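Local atomic coordinates of reticulocyte binding protein (Streptococcus agalactiae COH1, PDB entry 3FAW), a protein that probably hydrolyses alpha-1,6-glucosidic linkages in pullulan and related glucans, as a secreted, cell-wall-attached pullulanase of group B Streptococcus. Residues Pro498-Pro501 with Asp505-Lys508; Val513-Asp518 with Gly556-Asp561; Gly425-Gly428 with Met433-Arg436; Asp440-Leu445 with Glu468-Glu473. All blocks are in the same frame, centred on the assembly; numbering follows the deposited sequence.

Contact 1: Pro498-Pro501 with Asp505-Lys508; sequences PVKP and DWMK. With CA (calcium ion), chain E.
K500 and W506 meet where one long loop, running from strand 482-485 to strand 513-516 of the catalytic barrel, doubles back on itself. The contact is small, 121 Å² summed over both sides, and consists of van der Waals touches to W506. CE of K500 stands 3.8 Å from CD1 of W506, and the lysine chain and the indole cross at about a right angle. K500 is fully extended, its CG trans to the backbone N (chi1 -176°), which carries CE across to the pyrrole part of the ring; the approach is oblique. The second touch comes from the main chain: O of P501 lies 3.7 Å from CB of W506, while the side chain of P501 starts off away from the tryptophan, leaving its carbonyl to make the touch.

Among the charged groups, NZ of K500 and NZ of K508 are 6.6 Å apart; like charges at this distance, on exposed residues, are probably screened by solvent. D505 is steadied from outside by a salt bridge to R489.

Metal coordination is the third kind of interaction. O of M507 binds a calcium ion at 2.2 Å, and water 1 occupies another position at 2.4 Å from the calcium. T510, D511, D561 and D565 also supply ligands, so a main-chain carbonyl one residue after W506 is tied to the loop ahead of strand 566-568.

W506 itself is buried, packed on A464, I467 and E468 of helix 464-477 and on V513 of strand 513-516, so K500 and P501 approach, from the solvent side, an indole wedged between that helix and that barrel strand.

Contact 2: Val513-Asp518 with Gly556-Asp561; sequences VGVFSD and GNFEAD. With CA (calcium ion), chain E.
OD1 of D518 is gripped by three donors at the end of the sixth strand of the (beta/alpha)8 barrel: N557 ND2, water 2 and Q504 NE2. The bond from ND2 of N557 to OD1 of D518 measures 2.8 Å with an N-H...O angle of 158°. It leaves in the amide plane of N557 yet meets the carboxylate from above, 41° out of the D518 plane.

Water 2 closes a small network. It accepts from S517 OG and donates to OD1 of D518, and it also donates to OD1 of N557 at 2.7 Å. Both ends of the amide are therefore engaged, which should fix its flip. S517 occupies the N-cap position of the following helix, so the network sits at the N-terminus of helix 518-525, just after the sixth strand.

Beside this polar network, the rest of the contact is apolar. CG2 of V515 lies 3.5 Å from CZ of F558, with the two side chains sliding past each other in opposite directions. F558, its CG between the backbone N and the carbonyl carbon (chi1 75°), brings CZ to that methyl, which meets the ring obliquely; both residues are buried. Farther along the second segment, OD1 of D561 binds the calcium ion at 2.3 Å.

Contact 3: Gly425-Gly428 with Met433-Arg436; sequences GRLG and MSRR
S434 has the largest share of the buried surface here, 66 of 130 Å², and it receives both L427 and G428. The setting is the catalytic (beta/alpha)8 barrel: 425-428 belongs to the loop leading into helix 432-449, which lies between the third and fourth barrel strands, and S434 is in the first turn of that helix. The loop thus folds back on the helix it introduces, with the CA atoms of G428 and S434 6.1 Å apart.

The S434 side chain points at the loop. Its CB comes within 3.2 Å of O of G428, a close carbon-oxygen approach. OG, trans to the carbonyl carbon (chi1 -64°), lies 3.7 Å from that same O of G428; its hydrogen-bond partner is the carbonyl O of Y409. Since the backbone of G428 also bonds to Y409, that residue serves both sides of the contact, which probably helps to hold them together.

L427 contributes one methyl, CD1, set against the serine. The bond leaving its backbone does not aim at the helix, but with CG opposite the backbone N (chi1 -167°) the end of the side chain comes nearer and CD1 reaches S434. L427, G428 and S434 are all buried. CD1 of L427 ends 4.0 Å from OG of S434 and 4.1 Å from its CB.

Contact 4: Asp440-Leu445 with Glu468-Glu473; sequences DSIKYL and ELAYKE
Two neighbouring helices on the outside of the (beta/alpha)8 barrel pack here, 432-449 and 464-477, which precede and follow the fourth barrel strand, 453-456. The helices come close: the CA atoms of I442 and A470 lie 6.5 Å apart, and those of K443 and E473 6.6 Å. Such a short separation is consistent with the small A470 side chain at the interface.

On the buried side, I442 points at the partner helix and touches it through two branches. CG2, trans to the backbone N, lies 3.9 Å from the main-chain O of A470, whereas CG1 faces CB of A470 at 4.4 Å. I442 also packs on F454 and F456 of strand 453-456 and on M483 of strand 482-485, so this side chain contributes to the apolar layer between the helices and the barrel wall. A470 in turn lies against L438 of helix 432-449.

On the more exposed side, K443 and E473 run past one another at a slant, and the lysine methylenes meet both CB and the carboxylate oxygen OE1 of E473. CG of K443 is 3.8 Å from CB of E473. K443 bends at chi3 (71°) and E473 at chi2 (-72°), which lays the carboxylate beside the lysine methylenes. OE1 of E473 is nearest CE of K443, at 3.6 Å. The charged ends are complementary but do not form a salt bridge: NZ of K443 stays 4.1 Å from OE1 of E473.

Along the chain the order is contact 3, contact 4, contact 1, contact 2, each closing before the next opens, and all four belong to the barrel domain. Contacts 3 and 4 share helix 432-449, their centres 14 Å apart, and touch through R435 and L469. Contact 4 reaches contact 1 through E468 packing on W506, although their centres are about 19 Å apart. Contacts 1 and 2, with centres 12 Å apart, share the calcium ion and water 1, and M507 packs on V515 and F558. Contacts 3 and 4 thus join a loop and the helices around the fourth strand, contacts 1 and 2 organise calcium-bound loops around the sixth, and W506 with E468 links the two groups.

Contact 1: Pro498-Pro501 with Asp505-Lys508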
# COMPACT_ATOMS: atom_id res chain seq x y z
N PRO A 498 1.07 -22.81 9.13
CA PRO A 498 1.38 -21.53 9.76
C PRO A 498 2.75 -20.99 9.36
O PRO A 498 3.69 -21.76 9.18
CB PRO A 498 1.37 -21.86 11.26
CG PRO A 498 0.71 -23.18 11.39
CD PRO A 498 0.97 -23.90 10.11
N VAL A 499 2.83 -19.67 9.20
CA VAL A 499 4.08 -19.00 8.85
C VAL A 499 4.14 -17.66 9.58
O VAL A 499 3.10 -17.10 9.91
CB VAL A 499 4.16 -18.79 7.31
CG1 VAL A 499 5.31 -17.87 6.94
CG2 VAL A 499 4.31 -20.13 6.60
N LYS A 500 5.35 -17.18 9.84
CA LYS A 500 5.55 -15.87 10.47
C LYS A 500 5.14 -14.76 9.49
O LYS A 500 5.75 -14.61 8.42
CB LYS A 500 7.01 -15.70 10.87
CG LYS A 500 7.34 -14.41 11.62
CD LYS A 500 8.83 -14.37 11.92
CE LYS A 500 9.23 -13.10 12.63
NZ LYS A 500 10.72 -12.92 12.59
N PRO A 501 4.09 -13.99 9.84
CA PRO A 501 3.62 -12.93 8.95
C PRO A 501 4.39 -11.61 9.09
O PRO A 501 5.04 -11.37 10.11
CB PRO A 501 2.16 -12.75 9.37
CG PRO A 501 2.14 -13.14 10.81
CD PRO A 501 3.27 -14.08 11.06
N ASP A 505 3.79 -7.49 14.82
CA ASP A 505 4.58 -8.34 15.71
C ASP A 505 5.94 -8.75 15.13
O ASP A 505 6.81 -9.24 15.85
CB ASP A 505 3.78 -9.59 16.10
CG ASP A 505 2.52 -9.24 16.87
OD1 ASP A 505 2.57 -8.29 17.67
OD2 ASP A 505 1.50 -9.93 16.67
N TRP A 506 6.11 -8.54 13.82
CA TRP A 506 7.38 -8.75 13.13
C TRP A 506 8.42 -7.67 13.48
O TRP A 506 9.62 -7.89 13.32
CB TRP A 506 7.12 -8.77 11.62
CG TRP A 506 8.31 -8.94 10.73
CD1 TRP A 506 9.41 -9.72 10.94
CD2 TRP A 506 8.50 -8.34 9.44
NE1 TRP A 506 10.28 -9.62 9.89
CE2 TRP A 506 9.74 -8.78 8.95
CE3 TRP A 506 7.74 -7.45 8.67
CZ2 TRP A 506 10.24 -8.37 7.71
CZ3 TRP A 506 8.24 -7.05 7.44
CH2 TRP A 506 9.48 -7.51 6.98
N MET A 507 7.95 -6.52 13.97
CA MET A 507 8.83 -5.38 14.23
C MET A 507 9.89 -5.66 15.30
O MET A 507 10.98 -5.10 15.25
CB MET A 507 8.02 -4.13 14.60
CG MET A 507 7.14 -3.57 13.47
SD MET A 507 8.01 -3.13 11.95
CE MET A 507 7.94 -4.70 11.09
N LYS A 508 9.59 -6.54 16.26
CA LYS A 508 10.57 -6.90 17.29
C LYS A 508 11.71 -7.82 16.81
O LYS A 508 12.65 -8.05 17.57
CB LYS A 508 9.87 -7.55 18.50
CG LYS A 508 9.36 -8.96 18.27
CD LYS A 508 8.54 -9.46 19.45
CE LYS A 508 7.92 -10.82 19.16
NZ LYS A 508 8.95 -11.86 18.85
CA CA E . 12.66 -3.67 15.01
O HOH W 1 14.07 -5.56 15.51

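Contact 2: Val513-Asp518 with Gly556-Asp561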
# COMPACT_ATOMS: atom_id res chain seq x y z
N VAL A 513 11.45 -3.04 7.44
CA VAL A 513 10.23 -2.36 7.03
C VAL A 513 9.49 -1.81 8.25
O VAL A 513 9.35 -2.52 9.25
CB VAL A 513 9.30 -3.32 6.25
CG1 VAL A 513 8.04 -2.62 5.82
CG2 VAL A 513 10.04 -3.90 5.04
N GLY A 514 9.03 -0.56 8.17
CA GLY A 514 8.24 0.07 9.24
C GLY A 514 6.74 -0.08 9.02
O GLY A 514 6.29 -0.21 7.89
N VAL A 515 5.97 -0.08 10.11
CA VAL A 515 4.52 -0.25 10.02
C VAL A 515 3.76 0.93 10.60
O VAL A 515 4.23 1.61 11.52
CB VAL A 515 4.04 -1.54 10.73
CG1 VAL A 515 4.66 -2.78 10.08
CG2 VAL A 515 4.33 -1.48 12.22
N PHE A 516 2.57 1.17 10.05
CA PHE A 516 1.69 2.24 10.53
C PHE A 516 1.29 2.02 11.98
O PHE A 516 0.96 0.90 12.37
CB PHE A 516 0.44 2.35 9.64
CG PHE A 516 0.70 3.02 8.33
CD1 PHE A 516 0.64 4.40 8.22
CD2 PHE A 516 1.04 2.28 7.21
CE1 PHE A 516 0.89 5.03 7.01
CE2 PHE A 516 1.30 2.90 6.00
CZ PHE A 516 1.23 4.28 5.90
N SER A 517 1.34 3.09 12.76
CA SER A 517 0.95 3.05 14.16
C SER A 517 -0.51 3.46 14.35
O SER A 517 -0.83 4.65 14.48
CB SER A 517 1.86 3.94 15.01
OG SER A 517 1.52 3.86 16.38
N ASP A 518 -1.40 2.47 14.37
CA ASP A 518 -2.81 2.72 14.64
C ASP A 518 -3.06 3.21 16.08
O ASP A 518 -4.07 3.87 16.35
CB ASP A 518 -3.69 1.50 14.31
CG ASP A 518 -3.20 0.20 14.94
OD1 ASP A 518 -2.00 0.08 15.27
OD2 ASP A 518 -4.02 -0.73 15.07
N GLY A 556 1.57 1.11 22.28
CA GLY A 556 1.12 0.14 23.28
C GLY A 556 0.57 -1.16 22.73
O GLY A 556 0.35 -2.10 23.50
N ASN A 557 0.33 -1.23 21.42
CA ASN A 557 -0.27 -2.43 20.81
C ASN A 557 0.71 -3.35 20.05
O ASN A 557 0.32 -4.41 19.59
CB ASN A 557 -1.46 -2.05 19.91
CG ASN A 557 -1.06 -1.24 18.70
OD1 ASN A 557 0.01 -0.62 18.67
ND2 ASN A 557 -1.93 -1.22 17.70
N PHE A 558 1.96 -2.92 19.92
CA PHE A 558 3.03 -3.82 19.45
C PHE A 558 4.38 -3.34 19.95
O PHE A 558 4.55 -2.16 20.25
CB PHE A 558 3.02 -3.98 17.92
CG PHE A 558 3.56 -2.79 17.15
CD1 PHE A 558 4.92 -2.67 16.88
CD2 PHE A 558 2.69 -1.84 16.63
CE1 PHE A 558 5.41 -1.59 16.14
CE2 PHE A 558 3.18 -0.76 15.88
CZ PHE A 558 4.54 -0.63 15.64
N GLU A 559 5.34 -4.27 20.04
CA GLU A 559 6.69 -3.95 20.49
C GLU A 559 7.55 -3.41 19.35
O GLU A 559 7.88 -4.14 18.42
CB GLU A 559 7.35 -5.19 21.11
CG GLU A 559 8.74 -4.95 21.72
CD GLU A 559 8.74 -3.95 22.88
OE1 GLU A 559 7.70 -3.83 23.56
OE2 GLU A 559 9.78 -3.31 23.10
N ALA A 560 7.91 -2.13 19.44
CA ALA A 560 8.88 -1.53 18.54
C ALA A 560 10.22 -1.36 19.26
O ALA A 560 10.35 -0.49 20.13
CB ALA A 560 8.37 -0.19 18.04
N ASP A 561 11.21 -2.19 18.92
CA ASP A 561 12.52 -2.10 19.57
C ASP A 561 13.44 -1.04 18.94
O ASP A 561 14.56 -0.83 19.41
CB ASP A 561 13.21 -3.48 19.64
CG ASP A 561 13.73 -3.97 18.30
OD1 ASP A 561 13.09 -3.71 17.26
OD2 ASP A 561 14.78 -4.64 18.29
CA CA E . 12.66 -3.67 15.01
O HOH W 2 0.33 1.19 16.69
O HOH W 1 14.07 -5.56 15.51

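Contact 3: Gly425-Gly428 with Met433-Arg436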
# COMPACT_ATOMS: atom_id res chain seq x y z
N GLY A 425 -8.02 -13.19 -6.00
CA GLY A 425 -7.17 -14.23 -5.41
C GLY A 425 -6.10 -13.72 -4.44
O GLY A 425 -5.51 -12.67 -4.66
N ARG A 426 -5.87 -14.49 -3.38
CA ARG A 426 -4.80 -14.21 -2.41
C ARG A 426 -3.45 -14.76 -2.90
O ARG A 426 -3.21 -15.96 -2.80
CB ARG A 426 -5.10 -14.87 -1.06
CG ARG A 426 -6.33 -14.38 -0.31
CD ARG A 426 -6.42 -15.13 1.02
NE ARG A 426 -7.59 -14.81 1.82
CZ ARG A 426 -7.74 -13.70 2.54
NH1 ARG A 426 -6.79 -12.76 2.55
NH2 ARG A 426 -8.84 -13.51 3.26
N LEU A 427 -2.58 -13.89 -3.38
CA LEU A 427 -1.26 -14.31 -3.87
C LEU A 427 -0.45 -14.96 -2.74
O LEU A 427 -0.16 -14.33 -1.73
CB LEU A 427 -0.50 -13.11 -4.45
CG LEU A 427 0.76 -13.38 -5.28
CD1 LEU A 427 0.45 -14.17 -6.54
CD2 LEU A 427 1.45 -12.06 -5.62
N GLY A 428 -0.09 -16.24 -2.93
CA GLY A 428 0.59 -17.03 -1.91
C GLY A 428 2.09 -16.88 -1.99
O GLY A 428 2.78 -17.71 -2.59
N MET A 433 7.28 -19.24 -7.27
CA MET A 433 7.04 -18.39 -8.44
C MET A 433 6.12 -17.22 -8.10
O MET A 433 6.15 -16.19 -8.77
CB MET A 433 6.49 -19.21 -9.61
CG MET A 433 7.35 -20.41 -10.01
SD MET A 433 9.07 -20.00 -10.41
CE MET A 433 9.86 -20.20 -8.82
N SER A 434 5.30 -17.38 -7.06
CA SER A 434 4.50 -16.27 -6.52
C SER A 434 5.40 -15.28 -5.78
O SER A 434 5.22 -14.07 -5.89
CB SER A 434 3.43 -16.79 -5.57
OG SER A 434 2.49 -17.61 -6.25
N ARG A 435 6.36 -15.81 -5.03
CA ARG A 435 7.38 -14.97 -4.40
C ARG A 435 8.21 -14.23 -5.46
O ARG A 435 8.52 -13.05 -5.28
CB ARG A 435 8.30 -15.79 -3.49
CG ARG A 435 9.27 -14.95 -2.68
CD ARG A 435 10.04 -15.80 -1.69
NE ARG A 435 9.22 -16.22 -0.56
CZ ARG A 435 9.65 -16.98 0.44
NH1 ARG A 435 10.90 -17.42 0.47
NH2 ARG A 435 8.82 -17.30 1.42
N ARG A 436 8.54 -14.91 -6.55
CA ARG A 436 9.24 -14.27 -7.67
C ARG A 436 8.49 -13.07 -8.24
O ARG A 436 9.10 -12.03 -8.52
CB ARG A 436 9.51 -15.27 -8.81
CG ARG A 436 10.79 -16.08 -8.65
CD ARG A 436 11.27 -16.61 -9.99
NE ARG A 436 11.67 -15.53 -10.89
CZ ARG A 436 12.02 -15.68 -12.17
NH1 ARG A 436 12.01 -16.88 -12.73
NH2 ARG A 436 12.37 -14.63 -12.89

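Contact 4: Asp440-Leu445 with Glu468-Glu473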
# COMPACT_ATOMS: atom_id res chain seq x y z
N ASP A 440 10.54 -9.85 -8.07
CA ASP A 440 10.97 -9.39 -9.39
C ASP A 440 10.35 -8.04 -9.77
O ASP A 440 11.01 -7.22 -10.39
CB ASP A 440 10.63 -10.41 -10.49
CG ASP A 440 11.37 -11.73 -10.33
OD1 ASP A 440 12.45 -11.77 -9.70
OD2 ASP A 440 10.84 -12.73 -10.85
N SER A 441 9.08 -7.83 -9.41
CA SER A 441 8.42 -6.54 -9.68
C SER A 441 9.03 -5.42 -8.83
O SER A 441 9.23 -4.31 -9.32
CB SER A 441 6.91 -6.63 -9.47
OG SER A 441 6.59 -7.32 -8.28
N ILE A 442 9.33 -5.71 -7.57
CA ILE A 442 10.01 -4.74 -6.71
C ILE A 442 11.39 -4.38 -7.27
O ILE A 442 11.77 -3.22 -7.27
CB ILE A 442 10.13 -5.26 -5.25
CG1 ILE A 442 8.76 -5.29 -4.56
CG2 ILE A 442 11.11 -4.39 -4.45
CD1 ILE A 442 8.22 -3.92 -4.16
N LYS A 443 12.12 -5.38 -7.77
CA LYS A 443 13.43 -5.14 -8.38
C LYS A 443 13.33 -4.35 -9.69
O LYS A 443 14.15 -3.47 -9.96
CB LYS A 443 14.15 -6.46 -8.66
CG LYS A 443 14.70 -7.17 -7.43
CD LYS A 443 15.11 -8.60 -7.76
CE LYS A 443 16.36 -8.65 -8.62
NZ LYS A 443 16.56 -10.01 -9.20
N TYR A 444 12.33 -4.68 -10.50
CA TYR A 444 12.09 -3.99 -11.76
C TYR A 444 11.71 -2.52 -11.52
O TYR A 444 12.33 -1.62 -12.08
CB TYR A 444 11.02 -4.70 -12.59
CG TYR A 444 10.49 -3.88 -13.75
CD1 TYR A 444 11.24 -3.71 -14.91
CD2 TYR A 444 9.25 -3.26 -13.68
CE1 TYR A 444 10.76 -2.95 -15.98
CE2 TYR A 444 8.76 -2.51 -14.74
CZ TYR A 444 9.51 -2.35 -15.88
OH TYR A 444 9.00 -1.59 -16.93
N LEU A 445 10.71 -2.30 -10.67
CA LEU A 445 10.30 -0.94 -10.34
C LEU A 445 11.44 -0.11 -9.74
O LEU A 445 11.62 1.05 -10.10
CB LEU A 445 9.09 -0.95 -9.39
CG LEU A 445 7.81 -1.53 -10.00
CD1 LEU A 445 6.73 -1.76 -8.93
CD2 LEU A 445 7.28 -0.64 -11.12
N GLU A 468 11.01 -9.60 3.57
CA GLU A 468 12.44 -9.53 3.89
C GLU A 468 13.28 -9.59 2.62
O GLU A 468 14.17 -8.76 2.42
CB GLU A 468 12.86 -10.69 4.80
CG GLU A 468 12.83 -10.40 6.30
CD GLU A 468 13.98 -9.51 6.78
OE1 GLU A 468 14.76 -9.03 5.94
OE2 GLU A 468 14.10 -9.31 8.00
N LEU A 469 12.99 -10.58 1.78
CA LEU A 469 13.73 -10.77 0.53
C LEU A 469 13.54 -9.58 -0.41
O LEU A 469 14.50 -9.12 -1.02
CB LEU A 469 13.28 -12.07 -0.16
CG LEU A 469 14.05 -12.50 -1.42
CD1 LEU A 469 15.52 -12.75 -1.08
CD2 LEU A 469 13.42 -13.74 -2.03
N ALA A 470 12.31 -9.10 -0.53
CA ALA A 470 12.02 -7.92 -1.35
C ALA A 470 12.84 -6.71 -0.89
O ALA A 470 13.34 -5.95 -1.72
CB ALA A 470 10.52 -7.60 -1.32
N TYR A 471 12.97 -6.56 0.42
CA TYR A 471 13.75 -5.47 1.00
C TYR A 471 15.24 -5.64 0.70
O TYR A 471 15.92 -4.69 0.30
CB TYR A 471 13.53 -5.39 2.52
CG TYR A 471 14.34 -4.31 3.21
CD1 TYR A 471 13.92 -2.99 3.22
CD2 TYR A 471 15.53 -4.63 3.86
CE1 TYR A 471 14.66 -2.00 3.86
CE2 TYR A 471 16.28 -3.64 4.50
CZ TYR A 471 15.84 -2.34 4.49
OH TYR A 471 16.57 -1.37 5.13
N LYS A 472 15.74 -6.86 0.91
CA LYS A 472 17.14 -7.19 0.67
C LYS A 472 17.55 -6.84 -0.76
O LYS A 472 18.55 -6.15 -0.98
CB LYS A 472 17.40 -8.67 0.95
CG LYS A 472 18.86 -9.10 0.88
CD LYS A 472 19.03 -10.58 1.22
CE LYS A 472 20.49 -11.01 1.18
NZ LYS A 472 20.66 -12.46 1.44
N GLU A 473 16.74 -7.29 -1.72
CA GLU A 473 16.99 -7.08 -3.14
C GLU A 473 16.90 -5.61 -3.54
O GLU A 473 17.73 -5.12 -4.30
CB GLU A 473 16.00 -7.89 -3.98
CG GLU A 473 16.20 -9.41 -3.90
CD GLU A 473 17.45 -9.91 -4.62
OE1 GLU A 473 17.99 -9.20 -5.49
OE2 GLU A 473 17.89 -11.04 -4.32